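Local coordinates for protein ComZ (Thermus thermophilus, PDB 6QVI) that probably acts as a competence-associated pilin at the pilus tip that captures DNA during natural transformation, at residues 334-339 / 355-360; 434-439 / 506-511; 440-445 / 482-487; 189-194 / 493-498. All blocks are in the same frame, centred on the assembly; numbering follows the deposited sequence.

Following the chain past its N-terminal pilin-like helix, 189-194 comes first and opens the loop of interaction 4, which closes only 299 residues later. Interaction 1 lies inside that loop and closes quickly, tying 334-339 to 355-360 across two strand systems of the beta-solenoid region. Consecutive strands 432-437 and 441-443 then open interactions 2 and 3. Interaction 3 closes first, at 482-487, nested within both interaction 2 and interaction 4. Next, 493-498 completes interaction 4, and 506-511 completes interaction 2, so these two cross. That last segment belongs to the connection leading back to the C-terminal strand 517-529 of the pilin-like sheet.

Interaction 1. Residues 334-339 / 355-360; sequences GTLTLD and GGFRYT
Leu338 sets its CG trans to its own carbonyl carbon (chi1 -68°), while Tyr359 swings its ring to the far side from its backbone N (chi1 172°); with these torsions the leucine branch lands over one face of the phenol. CD1 of Leu338 sits 3.9 Å from the centroid of the Tyr359 ring and only 15° off its normal, a clear CH-pi contact. Further along, the hydroxyl end of the ring reaches the backbone: Tyr359 OH donates to Asp339 O, which lies at the ring edge near its plane. The modelled 2.3 Å between Tyr359 OH and Asp339 O is very short, and its exact length is doubtful.

The two strands belong to different sheets in the beta-solenoid domain. Strand 335-337 runs parallel to 380-383, whereas 357-360 follows a corner at Gly356 and pairs antiparallel with 343-348 and 366-371. Between them the apolar side chains meet: Leu336 comes from one direction and Phe357 from the opposite one, with Leu336 CD1 4.0 Å from Phe357 CZ. Leu368 packs on Leu338 and Val370 on Phe357, both from strand 366-371, extending this apolar filling along the next strand.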
# COMPACT_ATOMS: atom_id res chain seq x y z
N GLY A 334 -1.82 31.41 11.41
CA GLY A 334 -1.20 30.62 10.36
C GLY A 334 -0.71 29.30 10.89
O GLY A 334 -0.12 28.50 10.13
N THR A 335 -0.98 29.04 12.16
CA THR A 335 -0.59 27.81 12.83
C THR A 335 -1.76 27.44 13.73
O THR A 335 -2.12 28.21 14.63
CB THR A 335 0.69 27.96 13.67
OG1 THR A 335 1.83 28.08 12.81
CG2 THR A 335 0.87 26.75 14.58
N LEU A 336 -2.32 26.26 13.47
CA LEU A 336 -3.42 25.72 14.24
C LEU A 336 -2.78 24.85 15.30
O LEU A 336 -2.23 23.79 15.00
CB LEU A 336 -4.29 24.86 13.34
CG LEU A 336 -5.72 24.46 13.66
CD1 LEU A 336 -6.16 23.61 12.51
CD2 LEU A 336 -5.83 23.70 14.91
N THR A 337 -2.89 25.24 16.55
CA THR A 337 -2.38 24.41 17.61
C THR A 337 -3.59 24.00 18.37
O THR A 337 -4.43 24.78 18.65
CB THR A 337 -1.33 25.10 18.48
OG1 THR A 337 -1.74 25.10 19.85
CG2 THR A 337 -1.10 26.49 18.03
N LEU A 338 -3.69 22.75 18.71
CA LEU A 338 -4.88 22.29 19.40
C LEU A 338 -4.73 22.57 20.89
O LEU A 338 -5.29 23.56 21.38
CB LEU A 338 -5.11 20.82 19.13
CG LEU A 338 -5.49 20.55 17.68
CD1 LEU A 338 -6.02 19.17 17.56
CD2 LEU A 338 -6.56 21.48 17.29
N ASP A 339 -4.01 21.73 21.63
CA ASP A 339 -3.68 22.01 23.06
C ASP A 339 -4.93 22.09 23.94
O ASP A 339 -5.82 21.24 23.84
CB ASP A 339 -2.79 23.24 23.13
CG ASP A 339 -1.85 23.22 24.33
OD1 ASP A 339 -2.01 22.32 25.19
OD2 ASP A 339 -0.93 24.07 24.40
N GLY A 355 -19.91 17.83 9.14
CA GLY A 355 -18.68 17.91 8.38
C GLY A 355 -17.69 18.82 9.07
O GLY A 355 -18.06 19.73 9.81
N GLY A 356 -16.41 18.57 8.79
CA GLY A 356 -15.32 19.33 9.37
C GLY A 356 -14.62 18.55 10.46
O GLY A 356 -14.62 17.31 10.45
N PHE A 357 -14.05 19.25 11.43
CA PHE A 357 -13.44 18.58 12.56
C PHE A 357 -13.82 19.30 13.83
O PHE A 357 -14.16 20.49 13.82
CB PHE A 357 -11.90 18.49 12.45
CG PHE A 357 -11.18 19.79 12.70
CD1 PHE A 357 -10.84 20.17 13.99
CD2 PHE A 357 -10.80 20.60 11.64
CE1 PHE A 357 -10.17 21.38 14.22
CE2 PHE A 357 -10.13 21.81 11.87
CZ PHE A 357 -9.81 22.19 13.16
N ARG A 358 -13.73 18.59 14.95
CA ARG A 358 -14.10 19.13 16.24
C ARG A 358 -13.11 18.60 17.27
O ARG A 358 -12.78 17.41 17.23
CB ARG A 358 -15.53 18.75 16.61
CG ARG A 358 -15.97 19.30 17.92
CD ARG A 358 -17.43 19.62 17.86
NE ARG A 358 -18.19 18.48 17.38
CZ ARG A 358 -18.77 17.60 18.18
NH1 ARG A 358 -18.68 17.75 19.50
NH2 ARG A 358 -19.44 16.57 17.67
N TYR A 359 -12.60 19.47 18.12
CA TYR A 359 -11.56 19.08 19.08
C TYR A 359 -11.99 19.45 20.50
O TYR A 359 -11.91 20.62 20.90
CB TYR A 359 -10.23 19.75 18.74
CG TYR A 359 -9.14 19.56 19.79
CD1 TYR A 359 -8.98 18.35 20.47
CD2 TYR A 359 -8.38 20.64 20.21
CE1 TYR A 359 -7.99 18.21 21.45
CE2 TYR A 359 -7.43 20.53 21.20
CZ TYR A 359 -7.21 19.31 21.81
OH TYR A 359 -6.23 19.21 22.79
N THR A 360 -12.48 18.47 21.25
CA THR A 360 -12.87 18.70 22.64
C THR A 360 -11.65 18.55 23.56
O THR A 360 -10.68 17.87 23.22
CB THR A 360 -14.00 17.76 23.07
OG1 THR A 360 -14.92 17.59 21.99
CG2 THR A 360 -14.73 18.35 24.22

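Interaction 2. Residues 434-439 / 506-511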
# COMPACT_ATOMS: atom_id res chain seq x y z
N GLY A 434 -5.79 9.64 8.60
CA GLY A 434 -4.60 9.84 7.80
C GLY A 434 -4.14 11.28 7.82
O GLY A 434 -4.93 12.20 7.99
N PHE A 435 -2.85 11.47 7.58
CA PHE A 435 -2.28 12.81 7.62
C PHE A 435 -1.45 13.04 6.37
O PHE A 435 -0.48 12.31 6.11
CB PHE A 435 -1.44 12.99 8.87
CG PHE A 435 -2.26 13.04 10.12
CD1 PHE A 435 -2.69 14.25 10.63
CD2 PHE A 435 -2.66 11.86 10.74
CE1 PHE A 435 -3.47 14.30 11.75
CE2 PHE A 435 -3.44 11.90 11.86
CZ PHE A 435 -3.84 13.13 12.38
N VAL A 436 -1.81 14.07 5.62
CA VAL A 436 -1.02 14.52 4.48
C VAL A 436 -0.41 15.84 4.90
O VAL A 436 -1.13 16.76 5.31
CB VAL A 436 -1.87 14.66 3.21
CG1 VAL A 436 -1.03 15.16 2.03
CG2 VAL A 436 -2.50 13.32 2.86
N ALA A 437 0.91 15.92 4.85
CA ALA A 437 1.62 17.17 5.11
C ALA A 437 2.56 17.44 3.94
O ALA A 437 3.48 16.66 3.69
CB ALA A 437 2.41 17.08 6.43
N GLU A 438 2.34 18.56 3.25
CA GLU A 438 3.20 18.87 2.11
C GLU A 438 4.60 19.23 2.58
O GLU A 438 5.56 19.09 1.81
CB GLU A 438 2.58 20.00 1.27
CG GLU A 438 3.49 20.57 0.19
CD GLU A 438 2.77 21.51 -0.83
OE1 GLU A 438 3.37 21.80 -1.89
OE2 GLU A 438 1.61 21.93 -0.58
N GLY A 439 4.73 19.66 3.83
CA GLY A 439 6.02 20.03 4.35
C GLY A 439 6.58 18.89 5.18
O GLY A 439 6.66 17.75 4.69
N ALA A 506 -9.33 7.70 1.83
CA ALA A 506 -9.41 7.86 0.38
C ALA A 506 -8.37 8.85 -0.14
O ALA A 506 -7.86 8.68 -1.27
CB ALA A 506 -10.82 8.30 -0.02
N LEU A 507 -8.05 9.91 0.62
CA LEU A 507 -7.22 10.90 -0.03
C LEU A 507 -5.72 10.68 0.20
O LEU A 507 -4.90 11.53 -0.20
CB LEU A 507 -7.64 12.32 0.37
CG LEU A 507 -9.10 12.68 0.10
CD1 LEU A 507 -9.34 14.07 0.75
CD2 LEU A 507 -9.58 12.62 -1.35
N LEU A 508 -5.35 9.52 0.64
CA LEU A 508 -3.96 9.11 0.75
C LEU A 508 -3.54 8.41 -0.55
O LEU A 508 -4.38 8.02 -1.35
CB LEU A 508 -3.81 8.16 1.93
CG LEU A 508 -3.48 8.69 3.31
CD1 LEU A 508 -1.98 8.92 3.46
CD2 LEU A 508 -4.23 9.97 3.54
N PRO A 509 -2.24 8.30 -0.83
CA PRO A 509 -1.80 7.57 -2.03
C PRO A 509 -2.02 6.06 -1.88
O PRO A 509 -1.86 5.51 -0.79
CB PRO A 509 -0.31 7.91 -2.13
CG PRO A 509 -0.13 9.12 -1.27
CD PRO A 509 -1.12 8.99 -0.17
N SER A 510 -2.39 5.40 -2.98
CA SER A 510 -2.40 3.93 -2.99
C SER A 510 -1.38 3.47 -4.05
O SER A 510 -1.73 3.25 -5.22
CB SER A 510 -3.82 3.35 -3.22
OG SER A 510 -4.11 3.17 -4.60
N LEU A 511 -0.14 3.26 -3.62
CA LEU A 511 0.99 2.98 -4.49
C LEU A 511 0.95 1.55 -5.00
O LEU A 511 0.90 0.60 -4.20
CB LEU A 511 2.28 3.22 -3.72
CG LEU A 511 2.41 4.58 -3.02
CD1 LEU A 511 3.71 4.77 -2.22
CD2 LEU A 511 2.34 5.67 -4.11
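This is a small, buried, purely apolar contact between Val436, on a solenoid strand, and Leu508, in the long connection that leaves strand 491-496 for the C-terminal strand 517-529. No hydrogen bond joins the two segments, and the contact rests on methyl groups. Val436 CG2 and Leu508 CD2 meet at 3.8 Å, the two side chains running antiparallel alongside each other. With CG1 trans to the backbone N (chi1 179°), the valine has CG2 trans to the carbonyl carbon, and it is CG2 that meets the leucine.

Two residues earlier on the strand, Gly434 offers bare backbone: its CA lies 4.3 Å from Leu508 CD2, so the same leucine methyl reaches both residues. Val436 CG2 also comes within 4.3 Å of Leu507 O. That carbonyl is held by Trp294 NE1, at the start of helix 294-301, and the indole side chain also touches Val436 and Pro509. The connection and the helix therefore pack together against this side of the strand.

Phe435 points the other way and packs on Leu401 and Ala450. Gly434 and Val436 bond through their backbones to strand 398-406 and Phe435 to 451-454, giving the parallel stacking of successive coils characteristic of a beta-solenoid.

Interaction 3. Residues 440-445 / 482-487; sequences DIYQRG and NQMSCN
A single tyrosine hydroxyl gathers several partners at the centre of this contact: Tyr442 OH donates to Gln483 O, hydrogen-bonds with Thr478 OG1 and has a weaker link to Ala480 O. Tyr442 sits on strand 441-443 of the beta-solenoid, stacked parallel between 409-415 and 457-461, and its ring reaches out to the loop that follows strand 474-478. The bond from Tyr442 OH to Gln483 O measures 2.5 Å, with the oxygen approached at a C=O...O angle of 147° and from 25° outside the carbonyl plane.

Met484 joins at the rim of the same ring. Its CG lies 4.1 Å from Tyr442 CE2, and the bent side chain brings SD to 5.5 Å from the centroid of the Tyr442 ring, 81° from the normal, an edge-on Met-aromatic contact. One face of the ring is occupied from within the strand's own segment: Arg444 NH2 lies 3.5 Å above the plane of the Tyr442 ring, over its centre. That guanidinium is steadied by Asp414 through a salt bridge at NH1 and by Gly481 O at NE, so it also grips the approaching loop. The disulfide of Cys486 with Cys476 ties the loop back to strand 474-478. On the strand side, Gln443 NE2 donates to Gly445 O at 3.2 Å.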
# COMPACT_ATOMS: atom_id res chain seq x y z
N ASP A 440 6.95 19.18 6.42
CA ASP A 440 7.58 18.22 7.32
C ASP A 440 6.61 17.71 8.39
O ASP A 440 5.62 18.37 8.73
CB ASP A 440 8.78 18.85 8.01
CG ASP A 440 9.90 19.19 7.05
OD1 ASP A 440 9.76 18.93 5.83
OD2 ASP A 440 10.92 19.73 7.53
N ILE A 441 6.93 16.55 8.94
CA ILE A 441 6.21 15.98 10.08
C ILE A 441 7.20 15.67 11.18
O ILE A 441 8.19 14.96 10.97
CB ILE A 441 5.43 14.69 9.73
CG1 ILE A 441 4.27 15.00 8.82
CG2 ILE A 441 4.93 14.02 11.03
CD1 ILE A 441 3.33 13.90 8.78
N TYR A 442 6.90 16.14 12.38
CA TYR A 442 7.69 15.87 13.55
C TYR A 442 6.78 15.19 14.55
O TYR A 442 5.78 15.78 14.99
CB TYR A 442 8.28 17.16 14.14
CG TYR A 442 9.54 16.97 14.95
CD1 TYR A 442 9.59 16.10 16.03
CD2 TYR A 442 10.72 17.63 14.60
CE1 TYR A 442 10.76 15.92 16.75
CE2 TYR A 442 11.89 17.44 15.29
CZ TYR A 442 11.91 16.60 16.37
OH TYR A 442 13.10 16.43 17.07
N GLN A 443 7.12 13.96 14.92
CA GLN A 443 6.40 13.24 15.97
C GLN A 443 7.25 13.19 17.24
O GLN A 443 8.27 12.48 17.29
CB GLN A 443 6.04 11.83 15.50
CG GLN A 443 5.71 10.88 16.64
CD GLN A 443 5.55 9.47 16.15
OE1 GLN A 443 5.44 9.23 14.95
NE2 GLN A 443 5.49 8.52 17.07
N ARG A 444 6.80 13.88 18.29
CA ARG A 444 7.41 13.70 19.60
C ARG A 444 6.52 12.93 20.59
O ARG A 444 7.00 12.58 21.68
CB ARG A 444 7.81 15.06 20.22
CG ARG A 444 8.34 16.13 19.24
CD ARG A 444 8.65 17.50 19.90
NE ARG A 444 9.47 18.34 19.01
CZ ARG A 444 9.00 19.12 18.03
NH1 ARG A 444 7.71 19.20 17.76
NH2 ARG A 444 9.87 19.81 17.30
N GLY A 445 5.26 12.64 20.22
CA GLY A 445 4.45 11.72 21.00
C GLY A 445 4.96 10.29 20.93
O GLY A 445 5.61 9.88 19.96
N ASN A 482 13.80 18.77 21.34
CA ASN A 482 14.61 19.97 21.14
C ASN A 482 15.31 20.00 19.78
O ASN A 482 15.59 21.07 19.25
CB ASN A 482 15.68 19.99 22.23
CG ASN A 482 15.14 19.55 23.57
OD1 ASN A 482 13.93 19.56 23.80
ND2 ASN A 482 16.03 19.08 24.44
N GLN A 483 15.64 18.83 19.29
CA GLN A 483 16.47 18.76 18.12
C GLN A 483 15.85 18.68 16.78
O GLN A 483 14.75 18.27 16.62
CB GLN A 483 17.39 17.56 18.28
CG GLN A 483 18.81 17.80 17.84
CD GLN A 483 19.58 18.60 18.84
OE1 GLN A 483 19.25 18.60 20.01
NE2 GLN A 483 20.61 19.26 18.38
N MET A 484 16.63 19.07 15.81
CA MET A 484 16.21 18.98 14.45
C MET A 484 17.34 18.50 13.57
O MET A 484 17.24 18.52 12.36
CB MET A 484 15.71 20.31 13.97
CG MET A 484 14.31 20.60 14.44
SD MET A 484 13.30 20.83 13.02
CE MET A 484 14.52 21.31 11.83
N SER A 485 18.44 18.08 14.20
CA SER A 485 19.60 17.57 13.52
C SER A 485 19.39 16.09 13.39
O SER A 485 19.06 15.40 14.33
CB SER A 485 20.87 17.89 14.27
OG SER A 485 21.30 19.20 13.94
N CYS A 486 19.57 15.63 12.17
CA CYS A 486 19.32 14.25 11.83
C CYS A 486 20.30 13.24 12.32
O CYS A 486 19.94 12.10 12.48
CB CYS A 486 19.21 14.14 10.33
SG CYS A 486 17.58 14.62 9.76
N ASN A 487 21.54 13.62 12.54
CA ASN A 487 22.47 12.61 12.99
C ASN A 487 22.08 12.06 14.35
O ASN A 487 22.20 12.71 15.36
CB ASN A 487 23.91 13.11 12.99
CG ASN A 487 24.88 12.04 12.54
OD1 ASN A 487 24.47 10.92 12.24
ND2 ASN A 487 26.16 12.37 12.48

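Interaction 4. Residues 189-194 / 493-498; sequences TTYSEV and EVVYIR
Tyr191 and Glu493 reach for each other head-on from facing sides, and the phenol hydroxyl donates to one carboxylate oxygen. Tyr191 OH is modelled 2.5 Å from Glu493 OE2, a very short separation whose exact value is doubtful at this resolution. The other oxygen plays little part, as Glu493 OE1 stays 4.0 Å from Tyr191 OH. OE2 lies near the ring plane, at the edge, while the carboxylate as a whole is turned 75° from the ring. A methyl also reaches the hydroxyl end: Val495 CG2 is 3.6 Å from Tyr191 OH and 4.2 Å from Tyr191 CZ, its side chain crossing that of the tyrosine.

Two torsions set up the meeting. The ring of Tyr191 is placed trans to its carbonyl carbon (chi1 -46°), and Glu493 has CG trans to its backbone N (chi1 157°) and an extended chain beyond it, with the carboxylate at the far end. Around this first shell, Thr190 CG2 lies over one face of the Tyr191 ring, and Phe467 meets the ring edge-to-face. Arg157 of strand 153-157 touches both Tyr191 and Glu493.

Glu493 and Val495 share one side of strand 491-496, which runs parallel to its neighbours 465-467 and 153-157. Both bond through their backbones to Leu466, and Val495 also to Gly468 just beyond strand 465-467; Val494 bonds to Thr155 and Arg157 of strand 153-157. Strand 180-187 pairs with 153-157 in turn, and the loop that follows it carries Tyr191 back to the Glu493 and Val495 side of this sheet.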
# COMPACT_ATOMS: atom_id res chain seq x y z
N THR A 189 1.85 -6.60 21.98
CA THR A 189 1.98 -6.74 23.42
C THR A 189 3.25 -6.11 23.97
O THR A 189 3.30 -5.79 25.16
CB THR A 189 1.94 -8.23 23.73
OG1 THR A 189 3.16 -8.83 23.27
CG2 THR A 189 0.77 -8.87 22.99
N THR A 190 4.27 -5.91 23.13
CA THR A 190 5.54 -5.31 23.56
C THR A 190 5.47 -3.81 23.78
O THR A 190 6.47 -3.22 24.20
CB THR A 190 6.67 -5.63 22.58
OG1 THR A 190 7.92 -5.29 23.20
CG2 THR A 190 6.53 -4.82 21.33
N TYR A 191 4.33 -3.16 23.52
CA TYR A 191 4.23 -1.72 23.63
C TYR A 191 3.24 -1.34 24.73
O TYR A 191 2.33 -2.11 25.05
CB TYR A 191 3.81 -1.08 22.30
CG TYR A 191 4.59 -1.62 21.12
CD1 TYR A 191 5.88 -1.17 20.86
CD2 TYR A 191 4.03 -2.57 20.26
CE1 TYR A 191 6.60 -1.66 19.77
CE2 TYR A 191 4.75 -3.06 19.16
CZ TYR A 191 6.04 -2.60 18.94
OH TYR A 191 6.78 -3.07 17.90
N SER A 192 3.45 -0.16 25.31
CA SER A 192 2.72 0.26 26.50
C SER A 192 1.23 0.46 26.28
O SER A 192 0.79 1.56 25.91
CB SER A 192 3.30 1.56 27.06
OG SER A 192 4.71 1.59 26.98
N GLU A 193 0.46 -0.59 26.57
CA GLU A 193 -1.00 -0.57 26.63
C GLU A 193 -1.62 0.11 25.40
O GLU A 193 -2.48 0.98 25.50
CB GLU A 193 -1.45 0.10 27.93
CG GLU A 193 -0.69 -0.42 29.18
CD GLU A 193 -0.80 -1.93 29.40
OE1 GLU A 193 -1.60 -2.35 30.26
OE2 GLU A 193 -0.06 -2.69 28.72
N VAL A 194 -1.18 -0.34 24.23
CA VAL A 194 -1.73 0.10 22.95
C VAL A 194 -2.45 -1.02 22.23
O VAL A 194 -2.92 -0.81 21.11
CB VAL A 194 -0.64 0.70 22.04
CG1 VAL A 194 0.23 1.66 22.82
CG2 VAL A 194 0.18 -0.41 21.37
N GLU A 493 11.19 3.65 15.85
CA GLU A 493 10.63 2.45 15.26
C GLU A 493 9.33 2.73 14.50
O GLU A 493 8.51 3.54 14.91
CB GLU A 493 10.45 1.35 16.33
CG GLU A 493 9.40 0.27 15.99
CD GLU A 493 9.38 -0.90 16.97
OE1 GLU A 493 10.22 -0.97 17.89
OE2 GLU A 493 8.54 -1.80 16.76
N VAL A 494 9.14 2.03 13.38
CA VAL A 494 7.93 2.14 12.59
C VAL A 494 7.36 0.75 12.44
O VAL A 494 8.07 -0.19 12.06
CB VAL A 494 8.16 2.78 11.20
CG1 VAL A 494 6.80 2.98 10.49
CG2 VAL A 494 8.95 4.10 11.28
N VAL A 495 6.06 0.61 12.69
CA VAL A 495 5.43 -0.68 12.65
C VAL A 495 4.38 -0.65 11.56
O VAL A 495 3.38 0.07 11.66
CB VAL A 495 4.81 -1.04 14.00
CG1 VAL A 495 4.08 -2.38 13.93
CG2 VAL A 495 5.94 -1.09 15.04
N TYR A 496 4.63 -1.40 10.49
CA TYR A 496 3.70 -1.37 9.38
C TYR A 496 2.46 -2.16 9.75
O TYR A 496 2.54 -3.35 10.06
CB TYR A 496 4.35 -1.90 8.12
CG TYR A 496 3.35 -2.08 7.01
CD1 TYR A 496 3.43 -3.16 6.16
CD2 TYR A 496 2.38 -1.12 6.75
CE1 TYR A 496 2.54 -3.32 5.14
CE2 TYR A 496 1.46 -1.28 5.72
CZ TYR A 496 1.55 -2.38 4.92
OH TYR A 496 0.65 -2.56 3.89
N ILE A 497 1.31 -1.50 9.68
CA ILE A 497 0.03 -2.15 9.90
C ILE A 497 -0.81 -1.95 8.64
O ILE A 497 -1.24 -0.83 8.34
CB ILE A 497 -0.69 -1.59 11.12
CG1 ILE A 497 0.12 -1.84 12.37
CG2 ILE A 497 -2.07 -2.21 11.27
CD1 ILE A 497 -0.61 -1.43 13.65
N ARG A 498 -1.07 -3.04 7.93
CA ARG A 498 -1.86 -2.98 6.72
C ARG A 498 -3.23 -2.43 7.04
O ARG A 498 -3.83 -2.78 8.05
CB ARG A 498 -1.96 -4.37 6.11
CG ARG A 498 -3.16 -4.62 5.21
CD ARG A 498 -3.25 -6.12 4.81
NE ARG A 498 -2.41 -6.46 3.67
CZ ARG A 498 -1.99 -7.69 3.38
NH1 ARG A 498 -2.33 -8.71 4.15
NH2 ARG A 498 -1.24 -7.90 2.31